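Local structure of post-proline cleaving enzyme (Rickettsia typhi, 4HVT) at residues 659-664 with 672-677; 640-645 with 699-704; 595-600 with 653-658; 571-576 with 626-631; 25-30 with 36-41. The protein probably acts as a serine endopeptidase that cuts peptides after proline, as prolyl oligopeptidases do. All blocks are in the same frame, centred on the assembly; numbering follows the deposited sequence. Where two conformers were deposited one is given.

Contact 1. Residues 659-664 with 672-677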
# COMPACT_ATOMS: atom_id res chain seq x y z
N ILE A 659 -16.70 15.93 6.95
CA ILE A 659 -17.64 15.91 8.12
C ILE A 659 -16.99 16.05 9.52
O ILE A 659 -17.55 16.74 10.45
CB ILE A 659 -18.63 14.70 8.05
CG1 ILE A 659 -19.77 14.88 9.04
CG2 ILE A 659 -18.01 13.31 8.30
CD1 ILE A 659 -20.66 16.05 8.73
N PHE A 660 -15.80 15.44 9.67
CA PHE A 660 -15.09 15.55 10.91
C PHE A 660 -14.71 17.04 11.13
O PHE A 660 -14.86 17.52 12.19
CB PHE A 660 -13.87 14.69 10.86
CG PHE A 660 -13.22 14.44 12.18
CD1 PHE A 660 -13.95 14.12 13.30
CD2 PHE A 660 -11.82 14.36 12.23
CE1 PHE A 660 -13.34 13.86 14.49
CE2 PHE A 660 -11.21 14.07 13.41
CZ PHE A 660 -11.98 13.79 14.54
N GLU A 661 -14.14 17.68 10.10
CA GLU A 661 -13.82 19.13 10.16
C GLU A 661 -15.09 19.95 10.46
O GLU A 661 -15.10 20.85 11.29
CB GLU A 661 -13.25 19.59 8.83
CG GLU A 661 -13.06 21.08 8.59
CD GLU A 661 -12.11 21.76 9.59
OE1 GLU A 661 -11.53 21.13 10.52
OE2 GLU A 661 -11.99 23.00 9.48
N TYR A 662 -16.17 19.63 9.76
CA TYR A 662 -17.40 20.42 9.92
C TYR A 662 -17.91 20.36 11.35
O TYR A 662 -18.27 21.41 11.92
CB TYR A 662 -18.46 19.96 8.92
CG TYR A 662 -19.73 20.82 8.97
CD1 TYR A 662 -20.73 20.56 9.88
CD2 TYR A 662 -19.90 21.83 8.07
CE1 TYR A 662 -21.88 21.34 9.91
CE2 TYR A 662 -21.01 22.63 8.08
CZ TYR A 662 -22.00 22.37 8.99
OH TYR A 662 -23.09 23.17 8.95
N VAL A 663 -17.94 19.17 11.93
CA VAL A 663 -18.42 19.02 13.30
C VAL A 663 -17.42 19.58 14.32
O VAL A 663 -17.82 20.29 15.25
CB VAL A 663 -18.80 17.57 13.64
CG1 VAL A 663 -19.42 17.51 15.04
CG2 VAL A 663 -19.78 17.07 12.61
N LEU A 664 -16.13 19.29 14.16
CA LEU A 664 -15.15 19.74 15.13
C LEU A 664 -15.00 21.24 15.10
O LEU A 664 -14.80 21.89 16.15
CB LEU A 664 -13.78 19.07 14.88
CG LEU A 664 -13.45 17.85 15.72
CD1 LEU A 664 -12.06 17.36 15.30
CD2 LEU A 664 -13.41 18.19 17.20
N THR A 672 -8.50 23.03 14.93
CA THR A 672 -8.33 22.07 13.79
C THR A 672 -7.73 22.79 12.58
O THR A 672 -7.99 24.02 12.37
CB THR A 672 -9.63 21.44 13.30
OG1 THR A 672 -10.40 22.45 12.65
CG2 THR A 672 -10.41 20.83 14.45
N TYR A 673 -6.99 22.00 11.78
CA TYR A 673 -6.34 22.39 10.55
C TYR A 673 -6.89 21.39 9.54
O TYR A 673 -7.03 20.23 9.87
CB TYR A 673 -4.78 22.31 10.71
CG TYR A 673 -4.25 23.37 11.68
CD1 TYR A 673 -3.91 24.62 11.22
CD2 TYR A 673 -4.13 23.12 13.06
CE1 TYR A 673 -3.47 25.62 12.08
CE2 TYR A 673 -3.71 24.12 13.93
CZ TYR A 673 -3.36 25.35 13.42
OH TYR A 673 -2.92 26.36 14.24
N PHE A 674 -7.25 21.87 8.37
CA PHE A 674 -7.90 21.09 7.33
C PHE A 674 -7.25 21.39 6.00
O PHE A 674 -7.09 22.55 5.65
CB PHE A 674 -9.38 21.46 7.32
CG PHE A 674 -10.17 20.78 6.24
CD1 PHE A 674 -10.64 19.50 6.44
CD2 PHE A 674 -10.36 21.40 5.01
CE1 PHE A 674 -11.36 18.82 5.44
CE2 PHE A 674 -11.10 20.75 4.01
CZ PHE A 674 -11.58 19.46 4.22
N LEU A 675 -6.96 20.33 5.21
CA LEU A 675 -6.32 20.43 3.91
C LEU A 675 -7.04 19.48 2.96
O LEU A 675 -6.97 18.22 3.12
CB LEU A 675 -4.84 20.04 3.98
CG LEU A 675 -3.93 20.96 4.81
CD1 LEU A 675 -2.63 20.26 4.98
CD2 LEU A 675 -3.70 22.25 4.08
N GLU A 676 -7.68 20.06 1.96
CA GLU A 676 -8.37 19.29 0.95
C GLU A 676 -7.60 19.43 -0.36
O GLU A 676 -7.48 20.53 -0.89
CB GLU A 676 -9.82 19.69 0.77
CG GLU A 676 -10.45 18.86 -0.38
CD GLU A 676 -11.93 18.78 -0.39
OE1 GLU A 676 -12.53 19.38 -1.32
OE2 GLU A 676 -12.51 18.18 0.55
N SER A 677 -7.05 18.33 -0.85
CA SER A 677 -6.34 18.32 -2.13
C SER A 677 -7.20 18.06 -3.32
O SER A 677 -8.01 17.14 -3.28
CB SER A 677 -5.21 17.29 -2.16
OG SER A 677 -4.79 17.07 -3.51
O HOH W 1 -9.68 24.09 9.69
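Glu661 and Phe674 are the closest backbone neighbours, with CA atoms 6.8 Å apart, where helix 659-664 runs roughly antiparallel to strand 672-677, at 150° with axes 9.5 Å apart. This is the return half of a beta-alpha-beta crossover: the helix follows strand 640-646 and leads back to the edge strand 672-677. Glu661 has its CG anti to the backbone N (chi1 170°) and bends at chi2, which lays its aliphatic part against the Phe674 ring, CB lying 3.5 Å from CD1, and carries the carboxylate on toward Thr672. OG1 of Thr672 donates at 2.7 Å to OE1 of Glu661, which accepts through its syn lone pair. Threonine suits this place because its other branch is apolar: CG2 packs 3.8 Å from CB of Leu664. Water 1 donates to OE2 of Glu661 (2.6 Å) and to the carbonyl O of Thr672. OE2 also forms a salt bridge with Arg42. With a hydroxyl, a water and an arginine around it, this buried carboxylate is probably ionised.

Contact 2. Residues 640-645 with 699-704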
# COMPACT_ATOMS: atom_id res chain seq x y z
N THR A 640 -5.29 19.30 19.28
CA THR A 640 -5.28 19.97 17.97
C THR A 640 -5.06 18.91 16.92
O THR A 640 -4.23 18.03 17.09
CB THR A 640 -4.17 21.04 17.88
OG1 THR A 640 -4.28 21.78 16.67
CG2 THR A 640 -2.75 20.49 18.06
N VAL A 641 -5.84 18.99 15.85
CA VAL A 641 -5.85 17.96 14.84
C VAL A 641 -5.71 18.58 13.46
O VAL A 641 -6.31 19.62 13.15
CB VAL A 641 -7.09 17.06 14.92
CG1 VAL A 641 -8.35 17.87 14.89
CG2 VAL A 641 -7.13 16.03 13.79
N LEU A 642 -4.90 17.93 12.62
CA LEU A 642 -4.80 18.23 11.20
C LEU A 642 -5.56 17.15 10.44
O LEU A 642 -5.32 15.99 10.63
CB LEU A 642 -3.31 18.19 10.75
CG LEU A 642 -3.06 18.31 9.23
CD1 LEU A 642 -3.60 19.62 8.67
CD2 LEU A 642 -1.56 18.29 8.89
N ILE A 643 -6.56 17.56 9.65
CA ILE A 643 -7.43 16.60 8.93
C ILE A 643 -7.15 16.78 7.46
O ILE A 643 -7.13 17.90 6.95
CB ILE A 643 -8.89 16.91 9.19
CG1 ILE A 643 -9.26 16.82 10.70
CG2 ILE A 643 -9.72 15.96 8.41
CD1 ILE A 643 -10.60 17.46 11.08
N THR A 644 -6.89 15.70 6.75
CA THR A 644 -6.64 15.84 5.29
C THR A 644 -7.54 14.94 4.46
O THR A 644 -7.85 13.82 4.86
CB THR A 644 -5.16 15.56 4.94
OG1 THR A 644 -4.87 14.13 5.04
CG2 THR A 644 -4.24 16.34 5.87
N ASP A 645 -7.94 15.42 3.29
CA ASP A 645 -8.67 14.57 2.37
C ASP A 645 -8.49 15.03 0.91
O ASP A 645 -7.76 16.01 0.65
CB ASP A 645 -10.13 14.49 2.84
CG ASP A 645 -10.92 15.76 2.62
OD1 ASP A 645 -10.81 16.37 1.55
OD2 ASP A 645 -11.73 16.08 3.50
N TYR A 699 4.47 18.42 8.75
CA TYR A 699 5.61 18.52 9.68
C TYR A 699 5.69 19.90 10.34
O TYR A 699 6.10 19.98 11.48
CB TYR A 699 6.94 18.03 9.08
CG TYR A 699 7.01 16.55 9.14
CD1 TYR A 699 7.29 15.89 10.34
CD2 TYR A 699 6.79 15.79 8.03
CE1 TYR A 699 7.32 14.52 10.41
CE2 TYR A 699 6.82 14.42 8.09
CZ TYR A 699 7.08 13.79 9.27
OH TYR A 699 7.11 12.42 9.31
N THR A 700 5.18 20.95 9.68
CA THR A 700 5.11 22.25 10.31
C THR A 700 4.09 22.15 11.44
O THR A 700 4.37 22.59 12.56
CB THR A 700 4.78 23.36 9.30
OG1 THR A 700 5.81 23.40 8.29
CG2 THR A 700 4.68 24.72 10.01
N PHE A 701 2.95 21.50 11.16
CA PHE A 701 1.88 21.33 12.16
C PHE A 701 2.45 20.65 13.43
O PHE A 701 2.20 21.09 14.55
CB PHE A 701 0.68 20.55 11.55
CG PHE A 701 -0.27 20.00 12.56
CD1 PHE A 701 -1.21 20.82 13.20
CD2 PHE A 701 -0.23 18.68 12.91
CE1 PHE A 701 -2.09 20.28 14.12
CE2 PHE A 701 -1.08 18.15 13.85
CZ PHE A 701 -1.99 18.96 14.46
N PHE A 702 3.18 19.56 13.27
CA PHE A 702 3.64 18.79 14.42
C PHE A 702 4.74 19.50 15.12
O PHE A 702 4.82 19.46 16.34
CB PHE A 702 4.06 17.38 14.00
CG PHE A 702 2.90 16.41 13.93
CD1 PHE A 702 2.18 16.13 15.07
CD2 PHE A 702 2.63 15.69 12.74
CE1 PHE A 702 1.13 15.22 15.06
CE2 PHE A 702 1.60 14.78 12.73
CZ PHE A 702 0.85 14.56 13.89
N ALA A 703 5.63 20.12 14.35
CA ALA A 703 6.78 20.80 14.94
C ALA A 703 6.27 21.94 15.80
O ALA A 703 6.76 22.16 16.94
CB ALA A 703 7.69 21.32 13.88
N ASN A 704 5.28 22.65 15.30
CA ASN A 704 4.72 23.78 16.03
C ASN A 704 3.88 23.35 17.25
O ASN A 704 3.98 23.96 18.33
CB ASN A 704 3.91 24.63 15.07
CG ASN A 704 3.28 25.83 15.73
OD1 ASN A 704 3.91 26.94 15.88
ND2 ASN A 704 2.04 25.65 16.16
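Phe701 reaches from helix 699-704 to Leu642 on strand 640-645, the two segments running almost exactly antiparallel. Its CG stands anti to the backbone N (chi1 164°), which extends the ring away from the helix and toward the strand. CB of Leu642 sits over the centre of one ring face, 3.8 Å from the centroid and 9° off the normal, a CH-pi contact almost straight above the ring. The leucine's branched end passes on along the phenylalanine, where CD2 comes within 4.1 Å of CB of Phe701. In the alpha/beta-hydrolase fold this is the covering of a central, mostly parallel sheet by its C-terminal helix, here 688-706, and large apolar side chains suit the buried interface. At the far rim of the ring the carbonyl O of Thr640 approaches the edge, near the ring plane, 3.6 Å from CZ. A chi1 of -173° puts OG1 of Thr640 anti to its N, hydrogen-bonded to the carbonyl of Lys671; CG2 lies 4.0 Å from CZ of Phe701.

Contact 3. Residues 595-600 with 653-658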
# COMPACT_ATOMS: atom_id res chain seq x y z
N MET A 595 -18.31 5.70 10.48
CA MET A 595 -18.47 4.26 10.48
C MET A 595 -19.96 3.83 10.45
O MET A 595 -20.26 2.65 10.23
CB MET A 595 -17.67 3.64 11.63
CG MET A 595 -16.18 4.04 11.61
SD MET A 595 -15.42 3.94 9.98
CE MET A 595 -15.43 2.19 9.66
N ILE A 596 -20.90 4.77 10.64
CA ILE A 596 -22.31 4.45 10.40
C ILE A 596 -22.64 4.42 8.89
O ILE A 596 -23.39 3.53 8.42
CB ILE A 596 -23.25 5.40 11.17
CG1 ILE A 596 -22.90 5.41 12.66
CG2 ILE A 596 -24.69 4.94 10.98
CD1 ILE A 596 -23.99 6.02 13.55
N ARG A 597 -22.09 5.38 8.15
CA ARG A 597 -22.46 5.63 6.75
C ARG A 597 -21.39 5.22 5.75
O ARG A 597 -21.56 5.46 4.57
CB ARG A 597 -22.76 7.13 6.55
CG ARG A 597 -23.92 7.60 7.43
CD ARG A 597 -24.50 8.96 7.02
NE ARG A 597 -24.89 9.05 5.64
CZ ARG A 597 -24.98 10.17 4.91
NH1 ARG A 597 -24.75 11.35 5.44
NH2 ARG A 597 -25.34 10.10 3.64
N TYR A 598 -20.34 4.55 6.21
CA TYR A 598 -19.17 4.28 5.33
C TYR A 598 -19.54 3.53 4.05
O TYR A 598 -18.90 3.74 3.02
CB TYR A 598 -17.97 3.60 6.03
CG TYR A 598 -18.14 2.14 6.33
CD1 TYR A 598 -17.77 1.18 5.41
CD2 TYR A 598 -18.65 1.74 7.54
CE1 TYR A 598 -17.92 -0.14 5.68
CE2 TYR A 598 -18.80 0.41 7.85
CZ TYR A 598 -18.41 -0.55 6.90
OH TYR A 598 -18.52 -1.89 7.13
N LYS A 599 -20.59 2.70 4.09
CA LYS A 599 -20.94 1.93 2.89
C LYS A 599 -21.43 2.83 1.75
O LYS A 599 -21.42 2.39 0.60
CB LYS A 599 -22.01 0.86 3.15
CG LYS A 599 -21.61 -0.22 4.15
CD LYS A 599 -22.63 -1.34 4.35
CE LYS A 599 -24.07 -0.91 4.70
NZ LYS A 599 -25.00 -2.09 4.81
N GLU A 600 -21.92 4.02 2.08
CA GLU A 600 -22.49 4.93 1.10
C GLU A 600 -21.46 5.70 0.29
O GLU A 600 -21.84 6.39 -0.62
CB GLU A 600 -23.41 5.93 1.81
CG GLU A 600 -24.59 5.31 2.52
CD GLU A 600 -25.35 6.39 3.27
OE1 GLU A 600 -25.86 7.32 2.59
OE2 GLU A 600 -25.47 6.31 4.52
N HIS A 653 -13.56 8.40 -0.07
CA HIS A 653 -14.36 9.59 -0.36
C HIS A 653 -13.98 10.72 0.62
O HIS A 653 -13.77 10.49 1.78
CB HIS A 653 -15.86 9.30 -0.30
CG HIS A 653 -16.73 10.37 -0.91
ND1 HIS A 653 -16.98 11.58 -0.32
CD2 HIS A 653 -17.48 10.35 -2.04
CE1 HIS A 653 -17.78 12.30 -1.08
NE2 HIS A 653 -18.13 11.55 -2.12
N PRO A 654 -13.88 11.94 0.13
CA PRO A 654 -13.57 13.04 1.10
C PRO A 654 -14.60 13.38 2.17
O PRO A 654 -14.28 14.15 3.08
CB PRO A 654 -13.41 14.26 0.20
CG PRO A 654 -14.17 13.98 -1.05
CD PRO A 654 -14.04 12.47 -1.24
N TRP A 655 -15.82 12.84 2.07
CA TRP A 655 -16.86 13.02 3.06
C TRP A 655 -16.32 12.84 4.49
O TRP A 655 -16.56 13.62 5.36
CB TRP A 655 -17.98 12.01 2.86
CG TRP A 655 -18.90 11.84 4.06
CD1 TRP A 655 -18.97 10.78 4.89
CD2 TRP A 655 -19.85 12.78 4.54
NE1 TRP A 655 -19.91 10.97 5.85
CE2 TRP A 655 -20.50 12.18 5.66
CE3 TRP A 655 -20.26 14.04 4.12
CZ2 TRP A 655 -21.50 12.82 6.37
CZ3 TRP A 655 -21.30 14.67 4.83
CH2 TRP A 655 -21.88 14.05 5.95
N HIS A 656 -15.49 11.81 4.68
CA HIS A 656 -15.05 11.49 6.04
C HIS A 656 -14.26 12.62 6.69
O HIS A 656 -14.49 12.96 7.84
CB HIS A 656 -14.24 10.17 6.09
CG HIS A 656 -15.01 9.00 5.59
ND1 HIS A 656 -15.88 8.29 6.39
CD2 HIS A 656 -15.03 8.38 4.38
CE1 HIS A 656 -16.40 7.29 5.69
NE2 HIS A 656 -15.93 7.35 4.47
N GLY A 657 -13.34 13.18 5.93
CA GLY A 657 -12.50 14.29 6.45
C GLY A 657 -13.34 15.56 6.58
O GLY A 657 -13.26 16.29 7.58
N ARG A 658 -14.18 15.80 5.57
CA ARG A 658 -15.01 16.98 5.53
C ARG A 658 -15.95 17.01 6.72
O ARG A 658 -16.02 18.03 7.42
CB ARG A 658 -15.83 17.01 4.27
CG ARG A 658 -15.09 17.48 3.06
CD ARG A 658 -15.84 17.08 1.81
NE ARG A 658 -15.23 17.58 0.60
CZ ARG A 658 -15.79 17.46 -0.61
NH1 ARG A 658 -17.00 16.91 -0.77
NH2 ARG A 658 -15.14 17.94 -1.66
O HOH W 2 -16.38 5.04 2.87
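Trp655 brings the outer rim of its six-membered ring up to the guanidinium of Arg597, whose NH1 lies 3.7 Å from CZ2. The two planes are 62° apart, so the groups meet obliquely and do not stack. In this alpha/beta-hydrolase domain the contact joins the long loop after strand 585-589 to the start of helix 655-664. The arginine's tilt is consistent with being set by its charged partners: NE and NH2 grip the two oxygens of Glu600 side-on, the NH2 to OE1 bond being 3.0 Å long at 173°, and NH1 forms a salt bridge with Glu28. Both bonds to Glu600 come from above its carboxylate plane. A long, flat arginine suits this junction, touching the indole rim while serving two acids. The indole is held by its NE1, bonded to Asp594, whose backbone N is bonded to ND1 of His656. ND1 of His653 accepts a capping bond from the backbone N of Trp655. CE1 at the edge of the His656 ring lies 4.0 Å from CB of Tyr598, whose hydroxyl is bonded to Gly612. Water 2, in the plane of that imidazole, joins NE2 of His656 to the carbonyl O of Tyr598, at 2.8 Å from each.

Contact 4. Residues 571-576 with 626-631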
# COMPACT_ATOMS: atom_id res chain seq x y z
N LEU A 571 -8.29 5.00 13.43
CA LEU A 571 -7.53 4.75 14.63
C LEU A 571 -7.31 6.05 15.41
O LEU A 571 -7.61 6.12 16.57
CB LEU A 571 -6.20 4.12 14.29
CG LEU A 571 -5.19 4.05 15.46
CD1 LEU A 571 -5.71 3.17 16.58
CD2 LEU A 571 -3.85 3.55 14.94
N VAL A 572 -6.79 7.07 14.75
CA VAL A 572 -6.36 8.25 15.48
C VAL A 572 -7.53 9.19 15.84
O VAL A 572 -7.44 9.89 16.81
CB VAL A 572 -5.21 9.04 14.80
CG1 VAL A 572 -3.94 8.22 14.68
CG2 VAL A 572 -5.62 9.70 13.51
N SER A 573 -8.61 9.18 15.06
CA SER A 573 -9.80 9.88 15.42
C SER A 573 -10.55 9.20 16.57
O SER A 573 -11.16 9.91 17.38
CB SER A 573 -10.69 10.13 14.23
OG SER A 573 -11.12 8.93 13.60
N VAL A 574 -10.56 7.87 16.62
CA VAL A 574 -11.00 7.16 17.82
C VAL A 574 -10.11 7.49 19.04
O VAL A 574 -10.63 7.77 20.13
CB VAL A 574 -11.05 5.65 17.64
CG1 VAL A 574 -11.31 4.99 18.99
CG2 VAL A 574 -12.08 5.28 16.59
N ALA A 575 -8.80 7.45 18.87
CA ALA A 575 -7.88 7.68 19.96
C ALA A 575 -8.15 9.03 20.60
O ALA A 575 -8.19 9.19 21.83
CB ALA A 575 -6.43 7.58 19.50
N MET A 576 -8.32 10.06 19.77
CA MET A 576 -8.36 11.41 20.29
C MET A 576 -9.73 11.70 20.89
O MET A 576 -9.85 12.57 21.76
CB MET A 576 -8.06 12.43 19.19
CG MET A 576 -9.13 12.64 18.14
SD MET A 576 -8.81 13.92 16.89
CE MET A 576 -9.35 15.31 17.75
N TYR A 626 -17.45 3.35 19.50
CA TYR A 626 -16.19 3.97 19.16
C TYR A 626 -16.26 5.00 18.08
O TYR A 626 -15.32 5.84 17.99
CB TYR A 626 -15.09 2.96 18.84
CG TYR A 626 -15.25 2.21 17.53
CD1 TYR A 626 -14.97 2.83 16.33
CD2 TYR A 626 -15.63 0.87 17.51
CE1 TYR A 626 -15.08 2.15 15.12
CE2 TYR A 626 -15.75 0.18 16.30
CZ TYR A 626 -15.44 0.81 15.12
OH TYR A 626 -15.57 0.07 13.94
N ALA A 627 -17.30 4.97 17.25
CA ALA A 627 -17.34 5.81 16.06
C ALA A 627 -17.12 7.27 16.50
O ALA A 627 -17.86 7.75 17.33
CB ALA A 627 -18.67 5.64 15.33
N PRO A 628 -16.11 7.96 15.94
CA PRO A 628 -15.80 9.32 16.49
C PRO A 628 -16.97 10.29 16.41
O PRO A 628 -17.19 11.06 17.36
CB PRO A 628 -14.60 9.80 15.65
CG PRO A 628 -14.01 8.57 15.11
CD PRO A 628 -15.12 7.52 14.96
N LEU A 629 -17.77 10.22 15.34
CA LEU A 629 -18.87 11.24 15.20
C LEU A 629 -19.99 10.99 16.18
O LEU A 629 -20.81 11.91 16.44
CB LEU A 629 -19.45 11.25 13.78
CG LEU A 629 -18.48 11.59 12.64
CD1 LEU A 629 -19.19 11.40 11.31
CD2 LEU A 629 -18.00 13.01 12.77
N GLU A 630 -20.01 9.79 16.76
CA GLU A 630 -20.98 9.42 17.81
C GLU A 630 -20.47 9.66 19.24
O GLU A 630 -21.21 9.46 20.22
CB GLU A 630 -21.36 7.96 17.71
CG GLU A 630 -22.12 7.60 16.46
CD GLU A 630 -23.52 8.23 16.39
OE1 GLU A 630 -24.37 7.94 17.28
OE2 GLU A 630 -23.77 9.03 15.47
N ASN A 631 -19.24 10.13 19.39
CA ASN A 631 -18.62 10.21 20.72
C ASN A 631 -17.87 11.54 20.81
O ASN A 631 -16.78 11.60 21.30
CB ASN A 631 -17.72 9.01 21.01
CG ASN A 631 -18.52 7.72 21.17
OD1 ASN A 631 -19.07 7.44 22.25
ND2 ASN A 631 -18.68 6.99 20.07
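Val574 of helix 571-576 and Pro628, at the start of a 3-10 turn, bring their CA atoms to 5.4 Å, an approach that suits compact side chains. The compact pyrrolidine of Pro628 lies against the helix surface, its CG 3.3 Å from OG of Ser573 and 3.8 Å from the backbone N of Val574. Serine suits this buried place because its hydroxyl, folded back between the backbone N and carbonyl carbon (chi1 61°), can share its one proton with Gly569 O and Leu570 O. Val574 turns its CG2 branch toward the turn, reaching CD1 of Tyr626 obliquely at 3.8 Å and the carbonyl O of that residue at 3.6 Å. Ala627 O ties the turn together, accepting from Glu630 N and ND2 of Asn631 (3.0 Å) on opposite faces of its plane. Around this pairing, Phe539 of helix 536-551 packs on Val574 and meets the Tyr626 ring edge-to-face, while Val572 of helix 567-578 packs on strand 585-589 of the central sheet.

Contact 5. Residues 25-30 with 36-41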
# COMPACT_ATOMS: atom_id res chain seq x y z
N LYS A 25 -25.43 17.95 4.00
CA LYS A 25 -25.64 17.15 2.78
C LYS A 25 -24.76 17.59 1.60
O LYS A 25 -24.26 16.74 0.86
CB LYS A 25 -27.14 17.17 2.36
N PHE A 26 -24.54 18.90 1.47
CA PHE A 26 -23.63 19.43 0.42
C PHE A 26 -22.23 18.81 0.38
O PHE A 26 -21.64 18.73 -0.66
CB PHE A 26 -23.53 20.98 0.50
CG PHE A 26 -22.67 21.53 1.66
CD1 PHE A 26 -23.13 21.49 2.96
CD2 PHE A 26 -21.43 22.13 1.42
CE1 PHE A 26 -22.39 22.00 4.01
CE2 PHE A 26 -20.69 22.64 2.46
CZ PHE A 26 -21.14 22.57 3.77
N LEU A 27 -21.68 18.47 1.53
CA LEU A 27 -20.32 17.88 1.65
C LEU A 27 -20.24 16.42 1.10
O LEU A 27 -19.16 15.89 0.76
CB LEU A 27 -19.95 17.87 3.13
CG LEU A 27 -19.74 19.23 3.79
CD1 LEU A 27 -19.64 18.99 5.27
CD2 LEU A 27 -18.54 19.92 3.21
N GLU A 28 -21.39 15.77 0.94
CA GLU A 28 -21.45 14.40 0.40
C GLU A 28 -21.06 14.28 -1.10
O GLU A 28 -20.82 13.21 -1.62
CB GLU A 28 -22.84 13.82 0.62
CG GLU A 28 -23.26 13.79 2.09
CD GLU A 28 -24.64 13.18 2.32
OE1 GLU A 28 -25.15 12.54 1.41
OE2 GLU A 28 -25.22 13.34 3.39
N GLU A 29 -21.07 15.40 -1.80
CA GLU A 29 -20.81 15.49 -3.20
C GLU A 29 -19.34 15.87 -3.33
O GLU A 29 -18.96 16.98 -2.90
CB GLU A 29 -21.70 16.59 -3.78
CG GLU A 29 -21.75 16.63 -5.28
CD GLU A 29 -22.75 17.63 -5.85
OE1 GLU A 29 -23.67 18.18 -5.16
OE2 GLU A 29 -22.58 17.88 -7.05
N ALA A 30 -18.54 14.94 -3.87
CA ALA A 30 -17.06 15.09 -3.96
C ALA A 30 -16.68 16.35 -4.74
O ALA A 30 -15.78 17.08 -4.33
CB ALA A 30 -16.41 13.89 -4.59
N LEU A 36 -16.73 22.19 -2.61
CA LEU A 36 -15.39 22.61 -3.08
C LEU A 36 -14.99 24.00 -2.60
O LEU A 36 -13.84 24.22 -2.19
CB LEU A 36 -15.28 22.55 -4.60
CG LEU A 36 -15.52 21.17 -5.20
CD1 LEU A 36 -15.62 21.28 -6.72
CD2 LEU A 36 -14.44 20.20 -4.77
N GLU A 37 -15.93 24.94 -2.63
CA GLU A 37 -15.69 26.27 -2.14
C GLU A 37 -15.43 26.28 -0.61
O GLU A 37 -14.47 26.88 -0.16
CB GLU A 37 -16.86 27.20 -2.48
N TRP A 38 -16.27 25.56 0.13
CA TRP A 38 -16.16 25.42 1.57
C TRP A 38 -14.77 24.87 1.89
O TRP A 38 -14.04 25.42 2.69
CB TRP A 38 -17.29 24.49 2.09
CG TRP A 38 -17.26 24.22 3.59
CD1 TRP A 38 -17.91 24.90 4.53
CD2 TRP A 38 -16.59 23.15 4.27
NE1 TRP A 38 -17.69 24.37 5.78
CE2 TRP A 38 -16.85 23.29 5.64
CE3 TRP A 38 -15.77 22.10 3.84
CZ2 TRP A 38 -16.34 22.42 6.61
CZ3 TRP A 38 -15.27 21.24 4.79
CH2 TRP A 38 -15.55 21.41 6.16
N ALA A 39 -14.42 23.78 1.21
CA ALA A 39 -13.15 23.14 1.41
C ALA A 39 -11.95 24.02 1.04
O ALA A 39 -10.99 24.03 1.80
CB ALA A 39 -13.10 21.81 0.65
N LYS A 40 -11.99 24.69 -0.12
CA LYS A 40 -10.93 25.65 -0.56
C LYS A 40 -10.64 26.74 0.45
O LYS A 40 -9.48 27.05 0.73
CB LYS A 40 -11.30 26.29 -1.91
N GLU A 41 -11.71 27.28 1.01
CA GLU A 41 -11.59 28.35 2.01
C GLU A 41 -10.92 27.88 3.29
O GLU A 41 -10.06 28.55 3.82
CB GLU A 41 -12.96 28.98 2.34
CG GLU A 41 -13.19 30.25 1.56
CD GLU A 41 -12.86 30.05 0.09
OE1 GLU A 41 -11.80 30.58 -0.35
OE2 GLU A 41 -13.62 29.34 -0.61
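Leu36 begins the contact by extending its CD2 to within 3.4 Å of the carbonyl O of Ala30. Its CG stands anti to its own carbonyl carbon (chi1 -59°), and the end of the chain thereby swings nearer the loop than CB does. Two residues further on, Trp38 carries most of the contact. Its CG lies anti to the backbone N (chi1 178°), which carries the indole toward segment 25-30. In prolyl oligopeptidases the N-terminal stretch is part of the catalytic alpha/beta-hydrolase domain, and Trp38 accordingly also touches Glu661 of helix 655-664. Phe26 meets one indole face edge-on in a T-shaped pair: its ring centroid is 5.4 Å from that of the five-membered ring, with planes at 81°, and its CE2 lies 3.9 Å from CB of Trp38. Leu27 sits over the six-membered ring on the same face, its CD2 4.0 Å from the centroid in a CH-pi contact and 3.6 Å from CE3. A broad indole suits this place, since a single face takes both apolar neighbours. Ala39 follows with a small methyl group that suits its packing on Phe674 and Glu676 of strand 672-677.

How the contacts relate
Contacts 1 and 2 share the sheet edge, their centres about 11 Å apart, and cover its opposite faces: helix 655-664 on one, helix 688-706 on the other. Contact 3 uses the start of helix 655-664; its centre is about 13 Å from those of contacts 1 and 4, which are about 14 Å apart. Arg658 joins contact 5 to contact 3, its NH1 2.8 Å from Leu27 O and its NH2 2.9 Å from Ala30 O. Its NE forms a salt bridge with OE2 of Glu676, which is 2.7 Å from OD1 of Asp645, so one of these acids may carry a proton. His656, Ser573 and Ala30 lie near, without touching, a probable catalytic triad or its nucleophile elbow, so contacts 3, 4 and 5 lie near the likely active site.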